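Side-chain contacts in putative mandelate racemase (Salmonella typhimurium, PDB 2O56), which binds magnesium and, as a member of the enolase superfamily, probably acts as a hydro-lyase, although its substrate is not established: residues L198-G201 with Y202-A206; I232-G235 with R236-E240; D148-E152 with P153-A157; R282-E286 with N287-S291. All coordinates share one frame; numbering follows the deposited sequence.

Interaction 1. Residues L198-G201 with Y202-A206; sequences LRLG and YDRMA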
loop_
_atom_site.group_PDB
_atom_site.type_symbol
_atom_site.label_atom_id
_atom_site.label_comp_id
_atom_site.label_asym_id
_atom_site.label_seq_id
_atom_site.Cartn_x
_atom_site.Cartn_y
_atom_site.Cartn_z
ATOM N N LEU A 198 -22.242 15.516 -24.622
ATOM C CA LEU A 198 -20.832 15.276 -24.925
ATOM C C LEU A 198 -20.594 14.994 -26.413
ATOM O O LEU A 198 -19.492 15.177 -26.906
ATOM C CB LEU A 198 -20.289 14.121 -24.077
ATOM C CG LEU A 198 -20.126 14.440 -22.588
ATOM C CD1 LEU A 198 -19.684 13.204 -21.840
ATOM C CD2 LEU A 198 -19.126 15.596 -22.370
ATOM N N ARG A 199 -21.639 14.551 -27.111
ATOM C CA ARG A 199 -21.565 14.235 -28.544
ATOM C C ARG A 199 -21.238 15.480 -29.373
ATOM O O ARG A 199 -20.448 15.414 -30.330
ATOM C CB ARG A 199 -22.902 13.619 -28.991
ATOM C CG ARG A 199 -23.077 13.389 -30.493
ATOM C CD ARG A 199 -22.321 12.183 -30.990
ATOM N NE ARG A 199 -22.328 11.062 -30.058
ATOM C CZ ARG A 199 -21.330 10.187 -29.945
ATOM N NH1 ARG A 199 -20.252 10.301 -30.715
ATOM N NH2 ARG A 199 -21.406 9.200 -29.058
ATOM N N LEU A 200 -21.844 16.602 -28.985
ATOM C CA LEU A 200 -21.532 17.913 -29.525
ATOM C C LEU A 200 -20.039 18.255 -29.424
ATOM O O LEU A 200 -19.400 18.580 -30.425
ATOM C CB LEU A 200 -22.371 18.979 -28.822
ATOM C CG LEU A 200 -22.245 20.424 -29.319
ATOM C CD1 LEU A 200 -22.551 20.537 -30.824
ATOM C CD2 LEU A 200 -23.170 21.326 -28.513
ATOM N N GLY A 201 -19.503 18.179 -28.206
ATOM C CA GLY A 201 -18.068 18.276 -27.954
ATOM C C GLY A 201 -17.228 17.367 -28.833
ATOM O O GLY A 201 -16.252 17.824 -29.424
ATOM N N TYR A 202 -17.606 16.087 -28.926
ATOM C CA TYR A 202 -16.886 15.148 -29.782
ATOM C C TYR A 202 -16.914 15.537 -31.267
ATOM O O TYR A 202 -15.899 15.408 -31.966
ATOM C CB TYR A 202 -17.443 13.726 -29.650
ATOM C CG TYR A 202 -16.823 12.793 -30.660
ATOM C CD1 TYR A 202 -15.572 12.229 -30.424
ATOM C CD2 TYR A 202 -17.459 12.513 -31.877
ATOM C CE1 TYR A 202 -14.979 11.396 -31.357
ATOM C CE2 TYR A 202 -16.867 11.693 -32.811
ATOM C CZ TYR A 202 -15.636 11.139 -32.550
ATOM O OH TYR A 202 -15.044 10.316 -33.476
ATOM N N ASP A 203 -18.086 15.957 -31.746
ATOM C CA ASP A 203 -18.261 16.319 -33.168
ATOM C C ASP A 203 -17.455 17.565 -33.528
ATOM O O ASP A 203 -16.830 17.618 -34.584
ATOM C CB ASP A 203 -19.735 16.570 -33.496
ATOM C CG ASP A 203 -20.558 15.299 -33.523
ATOM O OD1 ASP A 203 -19.994 14.185 -33.674
ATOM O OD2 ASP A 203 -21.783 15.422 -33.376
ATOM N N ARG A 204 -17.459 18.562 -32.647
ATOM C CA ARG A 204 -16.580 19.719 -32.823
ATOM C C ARG A 204 -15.108 19.291 -32.883
ATOM O O ARG A 204 -14.356 19.707 -33.768
ATOM C CB ARG A 204 -16.784 20.746 -31.704
ATOM C CG ARG A 204 -18.105 21.491 -31.755
ATOM C CD ARG A 204 -18.487 21.951 -30.378
ATOM N NE ARG A 204 -19.569 22.933 -30.380
ATOM C CZ ARG A 204 -20.133 23.430 -29.285
ATOM N NH1 ARG A 204 -19.734 23.025 -28.084
ATOM N NH2 ARG A 204 -21.105 24.325 -29.386
ATOM N N MET A 205 -14.709 18.428 -31.958
ATOM C CA MET A 205 -13.316 18.007 -31.870
ATOM C C MET A 205 -12.901 17.164 -33.087
ATOM O O MET A 205 -11.782 17.299 -33.594
ATOM C CB MET A 205 -13.071 17.260 -30.557
ATOM C CG MET A 205 -11.610 17.031 -30.245
ATOM S SD MET A 205 -10.872 18.405 -29.384
ATOM C CE MET A 205 -11.737 18.324 -27.812
ATOM N N ALA A 206 -13.809 16.317 -33.571
ATOM C CA ALA A 206 -13.492 15.444 -34.702
ATOM C C ALA A 206 -13.441 16.252 -36.002
ATOM O O ALA A 206 -12.676 15.925 -36.920
ATOM C CB ALA A 206 -14.530 14.310 -34.809
HETATM O O HOH W 1 -20.554 11.421 -33.647
#
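Leu200 and Arg204, one turn apart on helix 195-212, make the main packing contact: the leucine branch point covers the guanidinium, with CG 3.6 Å above its plane and over its centre. Leu200 CD2 reaches Arg204 NH2 at 3.7 Å. CG of Leu200 stands anti to the backbone N (chi1 -176°), which swings the isobutyl group forward along the helix to where the extended arginine passes. The N-H groups of that guanidinium bond to carbonyl oxygens: NE to Thr151, NH1 to Thr175 and Met178, NH2 to Asp179.

On another flank Arg199 bends at chi2 and chi3, so that NH1 packs obliquely 3.7 Å from CD2 of Tyr202, the guanidinium and ring planes 68° apart. Arg199 and Asp203 form no direct salt bridge; a water makes the polar link instead, accepting from Arg199 NH1 at 3.2 Å and donating to Asp203 OD1 at 2.8 Å. The closer charge partner of Arg199 is Asp195, on NH2, while Tyr202 OH bonds to Glu240.

Backbone bonds are regular, Arg204 N to Leu200 O being 3.0 Å. Gly201 O takes a second donor, Thr175 OG1, beside Met205 N. With a leucine over one face and carbonyls bound to its nitrogens, the buried Arg204 probably keeps its positive charge, ties the helix to the loops around it, and has little freedom to turn.

Interaction 2. Residues I232-G235 with R236-E240; sequences IQFG and RMIEE
Ile238 lays its CG2 methyl over one face of the Phe234 ring, a CH-pi contact 4.0 Å from the ring centroid and 26° off the normal. Both residues belong to helix 228-238, the crossover of a beta-alpha-beta unit between strands 217-221 and 246-247 of the enolase-superfamily barrel. CG1 of Ile238 sits between the backbone N and the carbonyl carbon (chi1 64°), which turns CG2 up to the ring and lets CD1 approach Phe234 CE2 at 3.7 Å. Leu198 of helix 195-212 and Thr175, Val176 and Met222 of the loops also pack on Phe234.

On another side of the helix Ile232 and Arg236 run side by side. In the conformer described, one of two modelled for Arg236, the methyl CG2 of Ile232 lies over the centre of the guanidinium, 3.7 Å from its plane, and NE makes a weak hydrogen bond to Lys264 O; both contacts are provisional.

Met237 leans on the backbone, its CG 3.3 Å from Gln233 O, and then reaches Leu198 and Tyr202. Towards the C-terminal end the helical bonding weakens: Gly235 O receives weak bonds from two successive amides, Ile238 N at 3.2 Å and Glu239 N at 2.9 Å.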
loop_
_atom_site.group_PDB
_atom_site.type_symbol
_atom_site.label_atom_id
_atom_site.label_comp_id
_atom_site.label_asym_id
_atom_site.label_seq_id
_atom_site.Cartn_x
_atom_site.Cartn_y
_atom_site.Cartn_z
ATOM N N ILE A 232 -14.024 11.378 -17.499
ATOM C CA ILE A 232 -13.784 10.031 -18.033
ATOM C C ILE A 232 -14.663 9.709 -19.243
ATOM O O ILE A 232 -14.183 9.159 -20.222
ATOM C CB ILE A 232 -13.899 8.937 -16.952
ATOM C CG1 ILE A 232 -12.710 9.044 -15.974
ATOM C CG2 ILE A 232 -13.952 7.528 -17.589
ATOM C CD1 ILE A 232 -12.952 8.327 -14.644
ATOM N N GLN A 233 -15.941 10.070 -19.171
ATOM C CA GLN A 233 -16.885 9.808 -20.272
ATOM C C GLN A 233 -16.382 10.498 -21.549
ATOM O O GLN A 233 -16.252 9.874 -22.601
ATOM C CB GLN A 233 -18.265 10.349 -19.882
ATOM C CG GLN A 233 -19.419 9.715 -20.657
ATOM C CD GLN A 233 -20.772 10.289 -20.264
ATOM O OE1 GLN A 233 -20.986 10.698 -19.124
ATOM N NE2 GLN A 233 -21.687 10.338 -21.226
ATOM N N PHE A 234 -16.052 11.781 -21.421
ATOM C CA PHE A 234 -15.549 12.562 -22.537
ATOM C C PHE A 234 -14.189 12.112 -23.049
ATOM O O PHE A 234 -13.987 11.981 -24.261
ATOM C CB PHE A 234 -15.530 14.055 -22.211
ATOM C CG PHE A 234 -15.265 14.907 -23.412
ATOM C CD1 PHE A 234 -16.158 14.901 -24.488
ATOM C CD2 PHE A 234 -14.110 15.675 -23.495
ATOM C CE1 PHE A 234 -15.912 15.665 -25.611
ATOM C CE2 PHE A 234 -13.861 16.449 -24.620
ATOM C CZ PHE A 234 -14.772 16.440 -25.681
ATOM N N GLY A 235 -13.252 11.858 -22.140
ATOM C CA GLY A 235 -11.898 11.462 -22.572
ATOM C C GLY A 235 -11.890 10.191 -23.401
ATOM O O GLY A 235 -11.164 10.090 -24.405
ATOM N N ARG A 236 -12.710 9.225 -22.994
ATOM C CA ARG A 236 -12.846 7.942 -23.692
ATOM C C ARG A 236 -13.415 8.126 -25.101
ATOM O O ARG A 236 -13.066 7.393 -26.015
ATOM C CB ARG A 236 -13.760 6.998 -22.910
ATOM C CG ARG A 236 -13.087 6.284 -21.744
ATOM C CD ARG A 236 -13.984 5.191 -21.187
ATOM N NE ARG A 236 -13.372 4.502 -20.056
ATOM C CZ ARG A 236 -14.030 4.086 -18.976
ATOM N NH1 ARG A 236 -15.341 4.284 -18.859
ATOM N NH2 ARG A 236 -13.365 3.474 -18.006
ATOM N N MET A 237 -14.307 9.104 -25.250
ATOM C CA MET A 237 -14.898 9.462 -26.556
ATOM C C MET A 237 -13.848 10.034 -27.518
ATOM O O MET A 237 -13.853 9.721 -28.713
ATOM C CB MET A 237 -16.011 10.489 -26.373
ATOM C CG MET A 237 -17.273 9.956 -25.703
ATOM S SD MET A 237 -18.616 11.177 -25.678
ATOM C CE MET A 237 -18.868 11.363 -27.425
ATOM N N ILE A 238 -12.940 10.853 -26.988
ATOM C CA ILE A 238 -11.975 11.585 -27.810
ATOM C C ILE A 238 -10.600 10.905 -27.946
ATOM O O ILE A 238 -9.763 11.339 -28.750
ATOM C CB ILE A 238 -11.836 13.082 -27.381
ATOM C CG1 ILE A 238 -11.275 13.219 -25.954
ATOM C CG2 ILE A 238 -13.169 13.798 -27.505
ATOM C CD1 ILE A 238 -10.774 14.605 -25.646
ATOM N N GLU A 239 -10.387 9.824 -27.195
ATOM C CA GLU A 239 -9.162 9.007 -27.312
ATOM C C GLU A 239 -8.671 8.751 -28.742
ATOM O O GLU A 239 -7.486 8.885 -29.030
ATOM C CB GLU A 239 -9.352 7.653 -26.631
ATOM C CG GLU A 239 -8.881 7.623 -25.225
ATOM C CD GLU A 239 -9.321 6.374 -24.506
ATOM O OE1 GLU A 239 -9.754 5.404 -25.172
ATOM O OE2 GLU A 239 -9.239 6.370 -23.266
ATOM N N GLU A 240 -9.587 8.373 -29.627
ATOM C CA GLU A 240 -9.236 7.987 -30.995
ATOM C C GLU A 240 -8.834 9.186 -31.869
ATOM O O GLU A 240 -8.314 9.005 -32.969
ATOM C CB GLU A 240 -10.437 7.279 -31.646
ATOM C CG GLU A 240 -11.550 8.273 -32.053
ATOM C CD GLU A 240 -12.927 7.653 -32.181
ATOM O OE1 GLU A 240 -13.214 6.640 -31.502
ATOM O OE2 GLU A 240 -13.734 8.199 -32.959
#

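Interaction 3. Residues D148-E152 with P153-A157; sequences DMLTE and PEQYA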
loop_
_atom_site.group_PDB
_atom_site.type_symbol
_atom_site.label_atom_id
_atom_site.label_comp_id
_atom_site.label_asym_id
_atom_site.label_seq_id
_atom_site.Cartn_x
_atom_site.Cartn_y
_atom_site.Cartn_z
ATOM N N ASP A 148 -15.991 35.997 -31.049
ATOM C CA ASP A 148 -16.649 34.781 -31.493
ATOM C C ASP A 148 -17.084 33.911 -30.318
ATOM O O ASP A 148 -16.350 33.757 -29.348
ATOM C CB ASP A 148 -15.730 33.998 -32.422
ATOM C CG ASP A 148 -15.577 34.658 -33.778
ATOM O OD1 ASP A 148 -16.118 35.771 -33.967
ATOM O OD2 ASP A 148 -14.918 34.060 -34.654
ATOM N N MET A 149 -18.292 33.365 -30.411
ATOM C CA MET A 149 -18.735 32.293 -29.532
ATOM C C MET A 149 -19.152 31.117 -30.398
ATOM O O MET A 149 -20.333 30.948 -30.683
ATOM C CB MET A 149 -19.920 32.751 -28.667
ATOM C CG MET A 149 -19.639 33.940 -27.747
ATOM S SD MET A 149 -18.487 33.578 -26.415
ATOM C CE MET A 149 -19.600 33.055 -25.116
ATOM N N LEU A 150 -18.177 30.319 -30.826
ATOM C CA LEU A 150 -18.386 29.319 -31.882
ATOM C C LEU A 150 -19.250 28.170 -31.388
ATOM O O LEU A 150 -19.104 27.730 -30.242
ATOM C CB LEU A 150 -17.039 28.786 -32.410
ATOM C CG LEU A 150 -15.962 29.785 -32.838
ATOM C CD1 LEU A 150 -14.758 29.046 -33.358
ATOM C CD2 LEU A 150 -16.468 30.742 -33.903
ATOM N N THR A 151 -20.164 27.697 -32.239
ATOM C CA THR A 151 -21.097 26.634 -31.838
ATOM C C THR A 151 -21.045 25.390 -32.711
ATOM O O THR A 151 -21.233 24.276 -32.216
ATOM C CB THR A 151 -22.574 27.112 -31.707
ATOM O OG1 THR A 151 -23.060 27.547 -32.982
ATOM C CG2 THR A 151 -22.692 28.234 -30.711
ATOM N N GLU A 152 -20.799 25.577 -34.007
ATOM C CA GLU A 152 -20.942 24.491 -34.979
ATOM C C GLU A 152 -19.593 23.846 -35.258
ATOM O O GLU A 152 -18.584 24.543 -35.361
ATOM C CB GLU A 152 -21.513 25.030 -36.303
ATOM C CG GLU A 152 -22.758 25.894 -36.153
ATOM C CD GLU A 152 -23.902 25.153 -35.487
ATOM O OE1 GLU A 152 -24.274 24.061 -35.985
ATOM O OE2 GLU A 152 -24.418 25.661 -34.461
ATOM N N PRO A 153 -19.566 22.510 -35.411
ATOM C CA PRO A 153 -18.306 21.813 -35.699
ATOM C C PRO A 153 -17.502 22.475 -36.825
ATOM O O PRO A 153 -16.288 22.643 -36.704
ATOM C CB PRO A 153 -18.780 20.428 -36.133
ATOM C CG PRO A 153 -20.038 20.231 -35.323
ATOM C CD PRO A 153 -20.701 21.575 -35.311
ATOM N N GLU A 154 -18.191 22.863 -37.898
ATOM C CA GLU A 154 -17.573 23.525 -39.055
ATOM C C GLU A 154 -16.828 24.807 -38.665
ATOM O O GLU A 154 -15.726 25.061 -39.165
ATOM C CB GLU A 154 -18.659 23.813 -40.109
ATOM C CG GLU A 154 -18.476 25.071 -40.941
ATOM C CD GLU A 154 -17.696 24.811 -42.207
ATOM O OE1 GLU A 154 -18.297 24.905 -43.299
ATOM O OE2 GLU A 154 -16.485 24.509 -42.113
ATOM N N GLN A 155 -17.421 25.588 -37.756
ATOM C CA GLN A 155 -16.793 26.804 -37.226
ATOM C C GLN A 155 -15.488 26.510 -36.480
ATOM O O GLN A 155 -14.512 27.249 -36.622
ATOM C CB GLN A 155 -17.748 27.556 -36.301
ATOM C CG GLN A 155 -19.060 27.995 -36.938
ATOM C CD GLN A 155 -19.858 28.904 -36.030
ATOM O OE1 GLN A 155 -19.839 30.126 -36.174
ATOM N NE2 GLN A 155 -20.558 28.314 -35.079
ATOM N N TYR A 156 -15.486 25.437 -35.684
ATOM C CA TYR A 156 -14.296 25.018 -34.925
ATOM C C TYR A 156 -13.174 24.580 -35.871
ATOM O O TYR A 156 -12.013 24.994 -35.720
ATOM C CB TYR A 156 -14.670 23.900 -33.929
ATOM C CG TYR A 156 -15.368 24.392 -32.663
ATOM C CD1 TYR A 156 -14.700 24.434 -31.440
ATOM C CD2 TYR A 156 -16.699 24.796 -32.689
ATOM C CE1 TYR A 156 -15.339 24.878 -30.285
ATOM C CE2 TYR A 156 -17.338 25.245 -31.543
ATOM C CZ TYR A 156 -16.660 25.281 -30.347
ATOM O OH TYR A 156 -17.319 25.731 -29.220
ATOM N N ALA A 157 -13.528 23.772 -36.872
ATOM C CA ALA A 157 -12.597 23.383 -37.938
ATOM C C ALA A 157 -11.965 24.598 -38.615
ATOM O O ALA A 157 -10.749 24.636 -38.842
ATOM C CB ALA A 157 -13.306 22.541 -38.962
#
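Tyr156 has its CG anti to the carbonyl carbon (chi1 -78°), turning the ring back past the start of helix 153-165 to the incoming loop, where CB of Leu150 meets it. The motif is a helix N-terminus with Glu152 as the N-cap residue and Pro153 beginning the first turn. Tyr156 OH donates to Leu150 O at 2.9 Å, approaching from above the carbonyl plane, 49° out of it, instead of along a lone pair. The same ring packs its CE2 against Leu150 CB at 3.7 Å, so one aromatic side chain holds the loop by both a polar and an apolar grip.

Glu152 O starts the helical bonding: Tyr156 N meets it at 3.2 Å, and Gln155 N adds a weak bond. This oxygen also lies in the plane of the Tyr156 ring, at its edge, 3.3 Å from CD2. The aliphatic part of Gln155 lies under the loop, its CB 3.3 Å from Glu152 O, while its backbone oxygen comes near Leu150 CD1.

Pro153 and Tyr156 turn towards helix 195-212, Pro153 touching Ala207 and Tyr156 touching Arg204 and Ile208. The Glu152 side chain bends at chi2 (-59°) to fold back over the loop, where OE2 is met on its anti side by Thr151 OG1 at 2.8 Å.

Interaction 4. Residues R282-E286 with N287-S291; sequences RPFLE and NGSLS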
loop_
_atom_site.group_PDB
_atom_site.type_symbol
_atom_site.label_atom_id
_atom_site.label_comp_id
_atom_site.label_asym_id
_atom_site.label_seq_id
_atom_site.Cartn_x
_atom_site.Cartn_y
_atom_site.Cartn_z
ATOM N N ARG A 282 3.341 18.058 -5.301
ATOM C CA ARG A 282 3.787 16.805 -4.708
ATOM C C ARG A 282 2.860 15.577 -4.879
ATOM O O ARG A 282 3.313 14.550 -5.396
ATOM C CB ARG A 282 4.203 16.992 -3.245
ATOM C CG ARG A 282 4.721 15.716 -2.622
ATOM C CD ARG A 282 4.537 15.659 -1.095
ATOM N NE ARG A 282 3.126 15.796 -0.728
ATOM C CZ ARG A 282 2.250 14.787 -0.719
ATOM N NH1 ARG A 282 2.623 13.550 -1.030
ATOM N NH2 ARG A 282 0.993 15.021 -0.397
ATOM N N PRO A 283 1.570 15.679 -4.467
ATOM C CA PRO A 283 0.701 14.488 -4.569
ATOM C C PRO A 283 0.421 14.020 -5.985
ATOM O O PRO A 283 0.236 12.821 -6.215
ATOM C CB PRO A 283 -0.613 14.960 -3.962
ATOM C CG PRO A 283 -0.580 16.439 -4.116
ATOM C CD PRO A 283 0.829 16.812 -3.878
ATOM N N PHE A 284 0.385 14.953 -6.927
ATOM C CA PHE A 284 0.238 14.605 -8.359
ATOM C C PHE A 284 1.481 13.956 -8.951
ATOM O O PHE A 284 1.416 13.198 -9.940
ATOM C CB PHE A 284 -0.129 15.866 -9.138
ATOM C CG PHE A 284 -1.415 16.458 -8.699
ATOM C CD1 PHE A 284 -2.620 15.942 -9.173
ATOM C CD2 PHE A 284 -1.439 17.475 -7.759
ATOM C CE1 PHE A 284 -3.844 16.455 -8.739
ATOM C CE2 PHE A 284 -2.660 17.991 -7.305
ATOM C CZ PHE A 284 -3.867 17.481 -7.814
ATOM N N LEU A 285 2.626 14.269 -8.367
ATOM C CA LEU A 285 3.873 13.638 -8.807
ATOM C C LEU A 285 3.948 12.237 -8.228
ATOM O O LEU A 285 4.279 11.289 -8.932
ATOM C CB LEU A 285 5.091 14.463 -8.386
ATOM C CG LEU A 285 5.162 15.885 -8.944
ATOM C CD1 LEU A 285 6.349 16.583 -8.325
ATOM C CD2 LEU A 285 5.310 15.864 -10.420
ATOM N N GLU A 286 3.607 12.118 -6.950
ATOM C CA GLU A 286 3.627 10.831 -6.266
ATOM C C GLU A 286 2.572 9.854 -6.758
ATOM O O GLU A 286 2.817 8.660 -6.782
ATOM C CB GLU A 286 3.552 11.026 -4.748
ATOM C CG GLU A 286 4.852 11.614 -4.190
ATOM C CD GLU A 286 4.850 11.750 -2.682
ATOM O OE1 GLU A 286 4.000 11.128 -2.009
ATOM O OE2 GLU A 286 5.700 12.497 -2.166
ATOM N N ASN A 287 1.416 10.356 -7.174
ATOM C CA ASN A 287 0.347 9.475 -7.610
ATOM C C ASN A 287 0.367 9.178 -9.115
ATOM O O ASN A 287 -0.415 8.373 -9.598
ATOM C CB ASN A 287 -1.044 9.908 -7.068
ATOM C CG ASN A 287 -1.712 11.059 -7.861
ATOM O OD1 ASN A 287 -1.191 11.560 -8.844
ATOM N ND2 ASN A 287 -2.896 11.463 -7.409
ATOM N N GLY A 288 1.267 9.832 -9.841
ATOM C CA GLY A 288 1.484 9.535 -11.275
ATOM C C GLY A 288 0.355 9.966 -12.189
ATOM O O GLY A 288 0.260 9.494 -13.333
ATOM N N SER A 289 -0.485 10.894 -11.731
ATOM C CA SER A 289 -1.678 11.286 -12.540
ATOM C C SER A 289 -1.400 12.225 -13.717
ATOM O O SER A 289 -2.067 12.148 -14.759
ATOM C CB SER A 289 -2.772 11.891 -11.657
ATOM O OG SER A 289 -2.284 12.989 -10.896
ATOM N N LEU A 290 -0.426 13.120 -13.557
ATOM C CA LEU A 290 -0.171 14.169 -14.559
ATOM C C LEU A 290 0.995 13.764 -15.434
ATOM O O LEU A 290 1.949 13.187 -14.941
ATOM C CB LEU A 290 0.103 15.528 -13.879
ATOM C CG LEU A 290 -1.043 16.101 -13.022
ATOM C CD1 LEU A 290 -0.675 17.475 -12.517
ATOM C CD2 LEU A 290 -2.314 16.153 -13.884
ATOM N N SER A 291 0.910 14.045 -16.734
ATOM C CA SER A 291 2.043 13.890 -17.633
ATOM C C SER A 291 2.678 15.238 -17.934
ATOM O O SER A 291 3.883 15.330 -18.155
ATOM C CB SER A 291 1.591 13.258 -18.971
ATOM O OG SER A 291 1.186 11.913 -18.787
#
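Asn287 puts its CB 3.3 Å from Pro283 O, the carbonyl one turn back that also receives Asn287 N at 2.9 Å. Its CG comes nearer still, 3.1 Å from the same oxygen, because chi1 of 80° places the amide between the backbone N and the carbonyl carbon and folds it over the end of the helix. At the tip OD1 turns forward and takes two donors from Ser289: the backbone N at 3.0 Å, which makes an Asx turn, and OG at 2.7 Å. ND2 makes a weak bond to Pro255 O.

Gly288, with positive phi (71°), lets the chain leave the helix, and weak bonds, Gly288 N to Leu285 O and Ser289 N to Phe284 O, follow. Ser289 OG, held by its bond to OD1, lies at the edge of the Phe284 ring, 3.4 Å from CD1. Leu290 CD1 packs on Phe284 CB at 3.8 Å.

The turn thus leads from helix 277-286 into strand 292-293 of the barrel. Met258 of helix 255-264 packs against Phe284, Ser289 and Leu290; Leu290 also touches Leu269 and Ala271 of strand 269-271, and Leu285 faces helix 302-314.

Interactions 1, 2 and 3 form a connected group on one side of the chain. Tyr202 OH of interaction 1 probably bonds to Glu240 OE2 of interaction 2 at 2.5 Å, and Leu198 CD2 packs on Phe234 CD1 at 3.7 Å. In the other direction Arg204 NE reaches Thr151 O of interaction 3 at 2.8 Å; helix 195-212 thereby bridges interactions 2 and 3, whose nearest atoms are about 10 Å apart. Interaction 4 stands away, its nearest atoms about 11 Å from interaction 2. None touches the magnesium held by Glu221, Glu247 and Glu273: the side chains of Met205, Phe234 and Leu290 are about 13, 13 and 12 Å from it.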